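Local coordinates for protein beta-glucuronidase (uncultured Clostridium sp., PDB 6U7J) that hydrolyses beta-D-glucuronides, probably including the oestrogen glucuronides that gut bacteria reactivate, as a glycoside hydrolase of family 2, at residues M10-D15 with Y344-M349; T220-K225 with I269-D274; Y230-D233 with Q237-A240. All coordinates share one frame; numbering follows the deposited sequence.

Contact 1 of 3, residues M10-D15 with Y344-M349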
ATOM      1  N   MET B  10     -28.369 -15.564  34.809  1.00 42.06           N
ATOM      2  CA  MET B  10     -27.151 -15.475  34.007  1.00 42.78           C
ATOM      3  C   MET B  10     -26.068 -14.706  34.758  1.00 38.80           C
ATOM      4  O   MET B  10     -25.454 -13.779  34.231  1.00 40.17           O
ATOM      5  CB  MET B  10     -27.443 -14.833  32.651  1.00 40.67           C
ATOM      6  CG  MET B  10     -26.450 -15.213  31.541  1.00 44.94           C
ATOM      7  SD  MET B  10     -26.272 -16.991  31.242  1.00 47.06           S
ATOM      8  CE  MET B  10     -27.828 -17.347  30.441  1.00 42.86           C
ATOM      9  N   LEU B  11     -25.806 -15.085  36.005  1.00 36.72           N
ATOM     10  CA  LEU B  11     -24.654 -14.524  36.698  1.00 36.07           C
ATOM     11  C   LEU B  11     -23.354 -14.965  36.024  1.00 38.88           C
ATOM     12  O   LEU B  11     -23.217 -16.109  35.574  1.00 33.18           O
ATOM     13  CB  LEU B  11     -24.653 -14.942  38.163  1.00 34.09           C
ATOM     14  CG  LEU B  11     -25.766 -14.297  38.993  1.00 40.02           C
ATOM     15  CD1 LEU B  11     -25.750 -14.847  40.416  1.00 35.69           C
ATOM     16  CD2 LEU B  11     -25.652 -12.760  38.970  1.00 32.07           C
ATOM     17  N   PHE B  12     -22.396 -14.051  35.959  1.00 34.27           N
ATOM     18  CA  PHE B  12     -21.108 -14.377  35.361  1.00 36.70           C
ATOM     19  C   PHE B  12     -20.384 -15.390  36.243  1.00 35.53           C
ATOM     20  O   PHE B  12     -20.341 -15.218  37.463  1.00 35.83           O
ATOM     21  CB  PHE B  12     -20.253 -13.117  35.178  1.00 36.44           C
ATOM     22  CG  PHE B  12     -19.036 -13.331  34.318  1.00 35.27           C
ATOM     23  CD1 PHE B  12     -19.141 -13.351  32.937  1.00 37.26           C
ATOM     24  CD2 PHE B  12     -17.792 -13.535  34.889  1.00 37.15           C
ATOM     25  CE1 PHE B  12     -18.024 -13.558  32.129  1.00 35.11           C
ATOM     26  CE2 PHE B  12     -16.669 -13.745  34.089  1.00 41.44           C
ATOM     27  CZ  PHE B  12     -16.791 -13.749  32.701  1.00 35.02           C
ATOM     28  N   PRO B  13     -19.807 -16.446  35.673  1.00 33.21           N
ATOM     29  CA  PRO B  13     -19.154 -17.465  36.508  1.00 34.06           C
ATOM     30  C   PRO B  13     -17.940 -16.907  37.236  1.00 38.35           C
ATOM     31  O   PRO B  13     -17.179 -16.101  36.692  1.00 35.13           O
ATOM     32  CB  PRO B  13     -18.753 -18.557  35.504  1.00 34.82           C
ATOM     33  CG  PRO B  13     -19.608 -18.295  34.253  1.00 35.58           C
ATOM     34  CD  PRO B  13     -19.844 -16.805  34.243  1.00 37.40           C
ATOM     35  N   VAL B  14     -17.749 -17.360  38.480  1.00 35.68           N
ATOM     36  CA  VAL B  14     -16.641 -16.901  39.304  1.00 32.93           C
ATOM     37  C   VAL B  14     -15.889 -18.087  39.892  1.00 34.55           C
ATOM     38  O   VAL B  14     -16.407 -19.202  39.981  1.00 37.35           O
ATOM     39  CB  VAL B  14     -17.122 -15.968  40.434  1.00 40.38           C
ATOM     40  CG1 VAL B  14     -17.946 -14.806  39.858  1.00 38.23           C
ATOM     41  CG2 VAL B  14     -17.921 -16.759  41.468  1.00 35.69           C
ATOM     42  N   ASP B  15     -14.644 -17.826  40.294  1.00 38.05           N
ATOM     43  CA  ASP B  15     -13.842 -18.752  41.091  1.00 35.90           C
ATOM     44  C   ASP B  15     -13.688 -18.203  42.500  1.00 38.76           C
ATOM     45  O   ASP B  15     -13.279 -17.050  42.674  1.00 37.88           O
ATOM     46  CB  ASP B  15     -12.442 -18.950  40.503  1.00 38.74           C
ATOM     47  CG  ASP B  15     -12.437 -19.825  39.269  1.00 40.39           C
ATOM     48  OD1 ASP B  15     -11.985 -19.332  38.210  1.00 42.01           O
ATOM     49  OD2 ASP B  15     -12.880 -20.995  39.350  1.00 43.15           O
ATOM     50  N   TYR B 344     -21.693  -7.343  23.035  1.00 31.39           N
ATOM     51  CA  TYR B 344     -20.313  -7.786  23.020  1.00 29.61           C
ATOM     52  C   TYR B 344     -20.082  -8.792  24.149  1.00 34.51           C
ATOM     53  O   TYR B 344     -20.951  -9.025  24.996  1.00 29.14           O
ATOM     54  CB  TYR B 344     -19.355  -6.592  23.156  1.00 29.82           C
ATOM     55  CG  TYR B 344     -19.351  -5.624  21.969  1.00 31.39           C
ATOM     56  CD1 TYR B 344     -20.087  -5.898  20.812  1.00 28.94           C
ATOM     57  CD2 TYR B 344     -18.608  -4.437  22.013  1.00 30.69           C
ATOM     58  CE1 TYR B 344     -20.085  -5.023  19.728  1.00 29.87           C
ATOM     59  CE2 TYR B 344     -18.603  -3.541  20.937  1.00 30.02           C
ATOM     60  CZ  TYR B 344     -19.340  -3.843  19.797  1.00 35.19           C
ATOM     61  OH  TYR B 344     -19.350  -2.968  18.725  1.00 34.12           O
ATOM     62  N   ALA B 345     -18.896  -9.403  24.139  1.00 29.30           N
ATOM     63  CA  ALA B 345     -18.503 -10.310  25.199  1.00 32.29           C
ATOM     64  C   ALA B 345     -18.549  -9.590  26.544  1.00 33.77           C
ATOM     65  O   ALA B 345     -18.300  -8.391  26.639  1.00 31.24           O
ATOM     66  CB  ALA B 345     -17.101 -10.859  24.932  1.00 29.89           C
ATOM     67  N   GLU B 346     -18.889 -10.339  27.592  1.00 32.10           N
ATOM     68  CA  GLU B 346     -18.952  -9.743  28.922  1.00 32.47           C
ATOM     69  C   GLU B 346     -17.602  -9.216  29.369  1.00 32.91           C
ATOM     70  O   GLU B 346     -17.546  -8.245  30.133  1.00 36.96           O
ATOM     71  CB  GLU B 346     -19.485 -10.758  29.932  1.00 34.77           C
ATOM     72  CG  GLU B 346     -20.778 -11.366  29.488  1.00 37.67           C
ATOM     73  CD  GLU B 346     -21.419 -12.211  30.544  1.00 44.74           C
ATOM     74  OE1 GLU B 346     -21.804 -11.638  31.602  1.00 43.49           O
ATOM     75  OE2 GLU B 346     -21.530 -13.444  30.309  1.00 43.95           O
ATOM     76  N   GLU B 347     -16.511  -9.841  28.920  1.00 33.43           N
ATOM     77  CA  GLU B 347     -15.175  -9.339  29.241  1.00 35.30           C
ATOM     78  C   GLU B 347     -15.023  -7.868  28.849  1.00 35.57           C
ATOM     79  O   GLU B 347     -14.454  -7.076  29.605  1.00 35.33           O
ATOM     80  CB  GLU B 347     -14.105 -10.186  28.540  1.00 35.00           C
ATOM     81  CG  GLU B 347     -13.891 -11.576  29.122  1.00 37.85           C
ATOM     82  CD  GLU B 347     -15.009 -12.538  28.762  1.00 43.49           C
ATOM     83  OE1 GLU B 347     -15.842 -12.173  27.905  1.00 41.26           O
ATOM     84  OE2 GLU B 347     -15.060 -13.650  29.342  1.00 47.11           O
ATOM     85  N   MET B 348     -15.541  -7.483  27.675  1.00 34.49           N
ATOM     86  CA  MET B 348     -15.473  -6.083  27.248  1.00 37.87           C
ATOM     87  C   MET B 348     -16.318  -5.190  28.159  1.00 37.13           C
ATOM     88  O   MET B 348     -15.901  -4.079  28.519  1.00 35.49           O
ATOM     89  CB  MET B 348     -15.917  -5.963  25.781  1.00 31.97           C
ATOM     90  CG  MET B 348     -15.635  -4.593  25.094  1.00 37.83           C
ATOM     91  SD  MET B 348     -13.904  -4.009  25.194  1.00 40.94           S
ATOM     92  CE  MET B 348     -13.843  -2.761  23.890  1.00 37.58           C
ATOM     93  N   MET B 349     -17.495  -5.671  28.569  1.00 34.48           N
ATOM     94  CA  MET B 349     -18.341  -4.896  29.478  1.00 37.02           C
ATOM     95  C   MET B 349     -17.685  -4.725  30.845  1.00 35.18           C
ATOM     96  O   MET B 349     -17.744  -3.637  31.444  1.00 33.59           O
ATOM     97  CB  MET B 349     -19.713  -5.565  29.614  1.00 35.18           C
ATOM     98  CG  MET B 349     -20.405  -5.812  28.283  1.00 31.93           C
ATOM     99  SD  MET B 349     -20.563  -4.306  27.292  1.00 37.37           S
ATOM    100  CE  MET B 349     -21.680  -3.407  28.342  1.00 34.64           C
TER
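F12 and E346 illustrate how an aromatic ring can meet a carboxylate through its rim, with no hydrogen bond to link the two segments. The ring leaves the N-terminal loop toward the first turn of helix 346-355 because chi1 of F12 (-168°) sets CG opposite the backbone N. There the side chains of F12 and E346 run alongside one another, pointing opposite ways. The ring and the E346 carboxylate are almost perpendicular, their planes 89° apart, and the acid lies at the ring edge: E346 OE1 comes to 3.4 Å from F12 CD1. The aliphatic base of the same glutamate also takes part, E346 CB resting 3.8 Å from F12 CE1.

E347 reaches the far end of the ring. A bend at chi2 (75°) brings E347 OE2 to the rim, 3.8 Å from F12 CZ; the two side chains run roughly at right angles. Two acids thus line the hydrogen-bearing rim of one ring, where the weakly positive C-H groups probably suit carboxylate oxygens better than a pi face would. P13 CD lies over one ring face.

The acids have stronger partners beyond the ring. E347 OE2 forms a salt bridge with R189, and the E347 side chain comes within about 3 Å of a bound calcium ion; E346 OE2 has a long, weak ion pair with R97. The backbone of F12 is also held, its carbonyl accepting from Y276, which ties the loop to the family 2 middle domain. With A345 as the N-cap residue of helix 346-355, the arrangement is that of an N-terminal loop docked on the start of a TIM-barrel helix, next to a bound calcium ion, probably where the barrel meets the sugar-binding domain that carries R189 and R97.

Contact 2 of 3, residues T220-K225 with I269-D274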
ATOM      1  N   THR B 220     -32.129 -17.297  45.355  1.00 46.78           N
ATOM      2  CA  THR B 220     -31.525 -18.607  45.536  1.00 44.71           C
ATOM      3  C   THR B 220     -32.557 -19.685  45.233  1.00 47.89           C
ATOM      4  O   THR B 220     -33.748 -19.410  45.060  1.00 50.97           O
ATOM      5  CB  THR B 220     -30.993 -18.796  46.963  1.00 49.21           C
ATOM      6  OG1 THR B 220     -32.079 -19.147  47.829  1.00 50.45           O
ATOM      7  CG2 THR B 220     -30.318 -17.541  47.475  1.00 42.44           C
ATOM      8  N   ASN B 221     -32.085 -20.932  45.173  1.00 44.52           N
ATOM      9  CA  ASN B 221     -32.968 -22.079  45.042  1.00 49.35           C
ATOM     10  C   ASN B 221     -33.369 -22.666  46.398  1.00 48.89           C
ATOM     11  O   ASN B 221     -33.784 -23.824  46.453  1.00 49.73           O
ATOM     12  CB  ASN B 221     -32.323 -23.157  44.160  1.00 42.41           C
ATOM     13  CG  ASN B 221     -31.109 -23.803  44.804  1.00 40.19           C
ATOM     14  OD1 ASN B 221     -30.387 -23.168  45.568  1.00 44.74           O
ATOM     15  ND2 ASN B 221     -30.876 -25.075  44.494  1.00 43.37           N
ATOM     16  N   ALA B 222     -33.252 -21.886  47.491  1.00 52.29           N
ATOM     17  CA  ALA B 222     -33.709 -22.261  48.842  1.00 56.88           C
ATOM     18  C   ALA B 222     -33.977 -20.965  49.623  1.00 60.60           C
ATOM     19  O   ALA B 222     -33.201 -20.539  50.489  1.00 62.70           O
ATOM     20  CB  ALA B 222     -32.697 -23.159  49.560  1.00 50.62           C
ATOM     21  N   GLU B 223     -35.116 -20.330  49.319  1.00 63.10           N
ATOM     22  CA  GLU B 223     -35.447 -18.979  49.784  1.00 66.41           C
ATOM     23  C   GLU B 223     -35.751 -18.868  51.279  1.00 73.64           C
ATOM     24  O   GLU B 223     -36.602 -18.059  51.674  1.00 77.60           O
ATOM     25  CB  GLU B 223     -36.664 -18.445  49.017  1.00 63.64           C
ATOM     26  CG  GLU B 223     -36.623 -18.624  47.508  1.00 70.25           C
ATOM     27  CD  GLU B 223     -37.088 -17.378  46.754  1.00 76.82           C
ATOM     28  OE1 GLU B 223     -36.579 -17.145  45.634  1.00 73.48           O
ATOM     29  OE2 GLU B 223     -37.962 -16.640  47.277  1.00 74.68           O
ATOM     30  N   GLU B 224     -35.099 -19.663  52.120  1.00 67.98           N
ATOM     31  CA  GLU B 224     -35.406 -19.676  53.550  1.00 70.35           C
ATOM     32  C   GLU B 224     -34.197 -19.908  54.433  1.00 70.95           C
ATOM     33  O   GLU B 224     -34.250 -19.552  55.617  1.00 69.99           O
ATOM     34  CB  GLU B 224     -36.462 -20.741  53.881  1.00 70.77           C
ATOM     35  CG  GLU B 224     -36.127 -22.155  53.396  1.00 74.15           C
ATOM     36  CD  GLU B 224     -36.179 -22.301  51.883  1.00 73.48           C
ATOM     37  OE1 GLU B 224     -35.528 -23.224  51.346  1.00 75.66           O
ATOM     38  OE2 GLU B 224     -36.876 -21.492  51.231  1.00 72.69           O
ATOM     39  N   LYS B 225     -33.123 -20.500  53.928  1.00 66.55           N
ATOM     40  CA  LYS B 225     -31.899 -20.531  54.702  1.00 64.33           C
ATOM     41  C   LYS B 225     -31.356 -19.113  54.851  1.00 61.14           C
ATOM     42  O   LYS B 225     -31.769 -18.180  54.155  1.00 63.34           O
ATOM     43  CB  LYS B 225     -30.878 -21.459  54.052  1.00 62.45           C
ATOM     44  CG  LYS B 225     -31.471 -22.800  53.622  1.00 61.59           C
ATOM     45  CD  LYS B 225     -31.691 -23.736  54.803  1.00 68.27           C
ATOM     46  CE  LYS B 225     -32.014 -25.158  54.328  1.00 70.02           C
ATOM     47  NZ  LYS B 225     -30.820 -25.874  53.765  1.00 63.94           N
ATOM     48  N   ILE B 269     -21.592 -11.978  49.007  1.00 37.23           N
ATOM     49  CA  ILE B 269     -22.750 -12.735  49.465  1.00 38.91           C
ATOM     50  C   ILE B 269     -22.310 -14.126  49.903  1.00 45.60           C
ATOM     51  O   ILE B 269     -21.608 -14.827  49.159  1.00 42.98           O
ATOM     52  CB  ILE B 269     -23.815 -12.840  48.361  1.00 42.19           C
ATOM     53  CG1 ILE B 269     -24.145 -11.453  47.806  1.00 39.53           C
ATOM     54  CG2 ILE B 269     -25.056 -13.557  48.866  1.00 38.67           C
ATOM     55  CD1 ILE B 269     -25.025 -11.477  46.561  1.00 35.59           C
ATOM     56  N   TYR B 270     -22.754 -14.536  51.093  1.00 43.50           N
ATOM     57  CA  TYR B 270     -22.535 -15.880  51.609  1.00 41.49           C
ATOM     58  C   TYR B 270     -23.882 -16.544  51.873  1.00 42.10           C
ATOM     59  O   TYR B 270     -24.727 -15.991  52.582  1.00 44.25           O
ATOM     60  CB  TYR B 270     -21.694 -15.848  52.885  1.00 40.72           C
ATOM     61  CG  TYR B 270     -20.261 -15.401  52.667  1.00 42.85           C
ATOM     62  CD1 TYR B 270     -19.930 -14.051  52.617  1.00 42.91           C
ATOM     63  CD2 TYR B 270     -19.241 -16.334  52.519  1.00 42.51           C
ATOM     64  CE1 TYR B 270     -18.616 -13.642  52.413  1.00 42.45           C
ATOM     65  CE2 TYR B 270     -17.941 -15.940  52.326  1.00 39.86           C
ATOM     66  CZ  TYR B 270     -17.631 -14.597  52.275  1.00 42.53           C
ATOM     67  OH  TYR B 270     -16.320 -14.219  52.080  1.00 48.05           O
ATOM     68  N   PHE B 271     -24.076 -17.731  51.303  1.00 42.72           N
ATOM     69  CA  PHE B 271     -25.358 -18.432  51.367  1.00 45.46           C
ATOM     70  C   PHE B 271     -25.049 -19.917  51.535  1.00 45.60           C
ATOM     71  O   PHE B 271     -24.708 -20.602  50.564  1.00 43.82           O
ATOM     72  CB  PHE B 271     -26.203 -18.158  50.124  1.00 38.04           C
ATOM     73  CG  PHE B 271     -27.506 -18.918  50.076  1.00 44.50           C
ATOM     74  CD1 PHE B 271     -28.574 -18.551  50.887  1.00 45.68           C
ATOM     75  CD2 PHE B 271     -27.666 -19.994  49.210  1.00 43.68           C
ATOM     76  CE1 PHE B 271     -29.786 -19.244  50.836  1.00 49.13           C
ATOM     77  CE2 PHE B 271     -28.869 -20.696  49.152  1.00 42.60           C
ATOM     78  CZ  PHE B 271     -29.930 -20.324  49.974  1.00 48.75           C
ATOM     79  N   GLY B 272     -25.148 -20.399  52.769  1.00 39.34           N
ATOM     80  CA  GLY B 272     -24.871 -21.796  53.051  1.00 40.25           C
ATOM     81  C   GLY B 272     -23.421 -22.143  52.776  1.00 43.57           C
ATOM     82  O   GLY B 272     -22.498 -21.605  53.391  1.00 46.61           O
ATOM     83  N   GLN B 273     -23.205 -23.061  51.847  1.00 47.83           N
ATOM     84  CA  GLN B 273     -21.862 -23.332  51.361  1.00 46.16           C
ATOM     85  C   GLN B 273     -21.465 -22.425  50.200  1.00 44.68           C
ATOM     86  O   GLN B 273     -20.280 -22.371  49.861  1.00 47.78           O
ATOM     87  CB  GLN B 273     -21.742 -24.798  50.938  1.00 46.84           C
ATOM     88  CG  GLN B 273     -21.834 -25.796  52.104  1.00 51.65           C
ATOM     89  CD  GLN B 273     -20.670 -25.653  53.071  1.00 60.98           C
ATOM     90  OE1 GLN B 273     -19.532 -26.018  52.757  1.00 62.79           O
ATOM     91  NE2 GLN B 273     -20.945 -25.098  54.251  1.00 65.61           N
ATOM     92  N   ASP B 274     -22.416 -21.703  49.603  1.00 41.37           N
ATOM     93  CA  ASP B 274     -22.170 -20.896  48.415  1.00 40.53           C
ATOM     94  C   ASP B 274     -21.548 -19.543  48.761  1.00 39.80           C
ATOM     95  O   ASP B 274     -21.589 -19.075  49.901  1.00 42.10           O
ATOM     96  CB  ASP B 274     -23.472 -20.667  47.640  1.00 39.98           C
ATOM     97  CG  ASP B 274     -23.222 -20.230  46.203  1.00 42.25           C
ATOM     98  OD1 ASP B 274     -22.040 -20.279  45.789  1.00 41.39           O
ATOM     99  OD2 ASP B 274     -24.189 -19.846  45.497  1.00 39.43           O
TER
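The carbonyl oxygen of A222 is gripped from its own loop and also meets F271 across the contact. E224 N gives it a short bond of 2.7 Å to A222 O, K225 N adds a weak one, and F271 CZ approaches to 3.3 Å from A222 O, with the oxygen lying in the plane of the ring at its edge. The same oxygen that closes the loop therefore also borders the aromatic rim.

T220 treats the same ring differently. Its methyl, CG2, sits over the centre of one face, 3.7 Å from the F271 ring centroid and only 7° off the normal, a well-centred CH-pi contact. With chi1 at 81°, T220 OG1 is placed between the backbone N and the carbonyl carbon, where it accepts the A222 N-H over 3.0 Å between A222 N and T220 OG1. This is an ST turn that probably helps to hold the threonine's rotation and with it the methyl. T220 OG1 also lies 3.3 Å from F271 CZ, near the far end of the ring. The T220 and F271 side chains approach from opposite directions. A222 CB adds an apolar contact at F271 CZ, and K225 CB comes near F271 CE1, while the charged end of K225 goes to E196 in a salt bridge.

F271 also opens a type II' turn, in which F271 O accepts from D274 N and F271 N donates to D274 O; G272 supplies the positive phi of the turn. The phenylalanine consequently lies where strand 265-271 turns into 274-280, and its side chain packs as well on I198 of strand 198-208, I227 of strand 227-232 and M245 of a loop. T220, ending strand 211-220, lies over one face, and the loop leading to strand 227-232 borders the edge.

Contact 3 of 3, residues Y230-D233 with Q237-A240. Unlike the reference sequence in segment 230-233: R232 (reference Leu).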
ATOM      1  N   TYR B 230     -22.552  -8.478  52.480  1.00 42.38           N
ATOM      2  CA  TYR B 230     -21.663  -7.365  52.762  1.00 41.83           C
ATOM      3  C   TYR B 230     -21.538  -6.483  51.529  1.00 48.05           C
ATOM      4  O   TYR B 230     -21.581  -6.957  50.386  1.00 46.70           O
ATOM      5  CB  TYR B 230     -20.261  -7.834  53.167  1.00 43.34           C
ATOM      6  CG  TYR B 230     -20.175  -8.818  54.317  1.00 52.20           C
ATOM      7  CD1 TYR B 230     -19.946 -10.169  54.082  1.00 50.06           C
ATOM      8  CD2 TYR B 230     -20.279  -8.395  55.638  1.00 49.81           C
ATOM      9  CE1 TYR B 230     -19.846 -11.069  55.122  1.00 50.52           C
ATOM     10  CE2 TYR B 230     -20.177  -9.291  56.686  1.00 49.36           C
ATOM     11  CZ  TYR B 230     -19.959 -10.629  56.425  1.00 52.22           C
ATOM     12  OH  TYR B 230     -19.850 -11.540  57.463  1.00 50.17           O
ATOM     13  N   ILE B 231     -21.362  -5.195  51.764  1.00 43.43           N
ATOM     14  CA  ILE B 231     -20.970  -4.270  50.716  1.00 45.77           C
ATOM     15  C   ILE B 231     -19.564  -3.816  51.061  1.00 49.31           C
ATOM     16  O   ILE B 231     -19.347  -3.178  52.101  1.00 50.34           O
ATOM     17  CB  ILE B 231     -21.945  -3.097  50.588  1.00 43.70           C
ATOM     18  CG1 ILE B 231     -23.326  -3.632  50.206  1.00 42.13           C
ATOM     19  CG2 ILE B 231     -21.438  -2.101  49.560  1.00 46.71           C
ATOM     20  CD1 ILE B 231     -24.243  -2.598  49.604  1.00 48.76           C
ATOM     21  N   ARG B 232     -18.605  -4.188  50.216  1.00 42.11           N
ATOM     22  CA  ARG B 232     -17.205  -3.865  50.426  1.00 48.20           C
ATOM     23  C   ARG B 232     -16.764  -2.776  49.457  1.00 49.73           C
ATOM     24  O   ARG B 232     -17.263  -2.675  48.331  1.00 48.05           O
ATOM     25  CB  ARG B 232     -16.320  -5.100  50.253  1.00 48.29           C
ATOM     26  CG  ARG B 232     -16.839  -6.338  50.965  1.00 50.31           C
ATOM     27  CD  ARG B 232     -15.729  -7.357  51.204  1.00 48.64           C
ATOM     28  NE  ARG B 232     -16.176  -8.435  52.081  1.00 54.01           N
ATOM     29  CZ  ARG B 232     -15.646  -8.694  53.271  1.00 55.63           C
ATOM     30  NH1 ARG B 232     -14.651  -7.949  53.721  1.00 54.40           N
ATOM     31  NH2 ARG B 232     -16.113  -9.689  54.017  1.00 54.58           N
ATOM     32  N   ASP B 233     -15.829  -1.952  49.917  1.00 49.31           N
ATOM     33  CA  ASP B 233     -15.246  -0.918  49.082  1.00 51.89           C
ATOM     34  C   ASP B 233     -14.087  -1.536  48.298  1.00 52.64           C
ATOM     35  O   ASP B 233     -13.888  -2.753  48.307  1.00 51.57           O
ATOM     36  CB  ASP B 233     -14.861   0.297  49.938  1.00 48.51           C
ATOM     37  CG  ASP B 233     -13.707   0.024  50.903  1.00 52.58           C
ATOM     38  OD1 ASP B 233     -13.037  -1.019  50.809  1.00 53.58           O
ATOM     39  OD2 ASP B 233     -13.463   0.884  51.774  1.00 57.16           O
ATOM     40  N   GLN B 237     -12.818  -3.312  52.547  1.00 54.81           N
ATOM     41  CA  GLN B 237     -13.406  -3.086  53.859  1.00 55.29           C
ATOM     42  C   GLN B 237     -14.929  -3.087  53.768  1.00 54.53           C
ATOM     43  O   GLN B 237     -15.514  -2.560  52.815  1.00 51.10           O
ATOM     44  CB  GLN B 237     -12.900  -1.770  54.449  1.00 55.86           C
ATOM     45  CG  GLN B 237     -11.376  -1.682  54.583  1.00 62.31           C
ATOM     46  CD  GLN B 237     -10.903  -0.323  55.106  1.00 72.44           C
ATOM     47  OE1 GLN B 237      -9.941   0.260  54.589  1.00 70.32           O
ATOM     48  NE2 GLN B 237     -11.578   0.183  56.142  1.00 69.00           N
ATOM     49  N   VAL B 238     -15.578  -3.698  54.759  1.00 52.15           N
ATOM     50  CA  VAL B 238     -17.036  -3.756  54.749  1.00 50.59           C
ATOM     51  C   VAL B 238     -17.599  -2.386  55.095  1.00 51.01           C
ATOM     52  O   VAL B 238     -17.042  -1.650  55.922  1.00 54.28           O
ATOM     53  CB  VAL B 238     -17.536  -4.851  55.713  1.00 50.86           C
ATOM     54  CG1 VAL B 238     -19.048  -4.763  55.898  1.00 46.77           C
ATOM     55  CG2 VAL B 238     -17.149  -6.219  55.173  1.00 53.02           C
ATOM     56  N   VAL B 239     -18.710  -2.042  54.459  1.00 49.58           N
ATOM     57  CA  VAL B 239     -19.185  -0.666  54.381  1.00 50.49           C
ATOM     58  C   VAL B 239     -20.688  -0.689  54.641  1.00 50.31           C
ATOM     59  O   VAL B 239     -21.296   0.338  54.956  1.00 53.36           O
ATOM     60  CB  VAL B 239     -18.786  -0.071  53.008  1.00 52.58           C
ATOM     61  CG1 VAL B 239     -19.720   1.021  52.534  1.00 49.83           C
ATOM     62  CG2 VAL B 239     -17.360   0.459  53.069  1.00 50.88           C
ATOM     63  N   ALA B 240     -21.278  -1.883  54.547  1.00 47.99           N
ATOM     64  CA  ALA B 240     -22.657  -2.153  54.934  1.00 44.07           C
ATOM     65  C   ALA B 240     -22.782  -3.654  55.174  1.00 50.59           C
ATOM     66  O   ALA B 240     -21.932  -4.438  54.735  1.00 50.46           O
ATOM     67  CB  ALA B 240     -23.661  -1.683  53.874  1.00 47.07           C
TER
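I231 faces both V239 and A240, a classic beta bulge in the hairpin of strands 227-232 and 238-242. The carbonyl of I231 is the shared acceptor: V239 N approaches it to 2.7 Å and A240 N lies farther off, both bonds being weak because they are bent or long. The return bond is straighter, I231 N to A240 O at 3.1 Å with an angle of 170° at the hydrogen. The two antiparallel segments are strongly twisted, their axes at 124° rather than near 180°, as goes with a bulge.

D233 closes the loop end twice. Its N-H bonds to Q237 O, and its side chain, with CG between the backbone N and carbonyl carbon (chi1 68°), folds back over the turn to take the returning N-H. That bond, 2.9 Å from Q237 N to D233 OD1, reaches the oxygen from above the carboxylate plane.

Side chains divide between the two faces of the hairpin. On one, I231 CB packs 4.0 Å from A240 CB, and both residues also touch V249 of strand 246-251. On the other, V238 CG2 touches both R232 and Y230, which also meet each other. This methyl lies over one face of the R232 guanidinium, offset toward the rim and 3.4 Å from R232 NH1, and rests 3.8 Å from Y230 CD2. R232 is extended from CG to NE, which lays the flat group with one face against the valine methyl and brings R232 NH2 above a face of the tyrosine ring, again near the rim.

What holds the guanidinium there comes from farther out: R232 NH1 donates to the carbonyl oxygen of N236 in the hairpin loop, and R232 NE pairs with D268 OD2 of the neighbouring strand 265-271 in a salt bridge.

Overall arrangement
The three contacts show chemistry following place. Contact 1 is buried, nearest the centre of the chain, and joins distant parts of the sequence: an N-terminal loop and a TIM-barrel helix, through carboxylates at a ring edge. Contacts 2 and 3 lie within the family 2 middle domain, farther out, and share a four-stranded sheet through neighbouring strands 265-271 and 227-232; Y270 CD1 touches Y230 CE1 at 3.9 Å. Contact 2 is a mostly buried phenylalanine ring against a loop, whereas contact 3, partly buried and including an outermost strand of the sheet within this chain, is alone in having hydrogen bonds between its segments, mostly backbone to backbone.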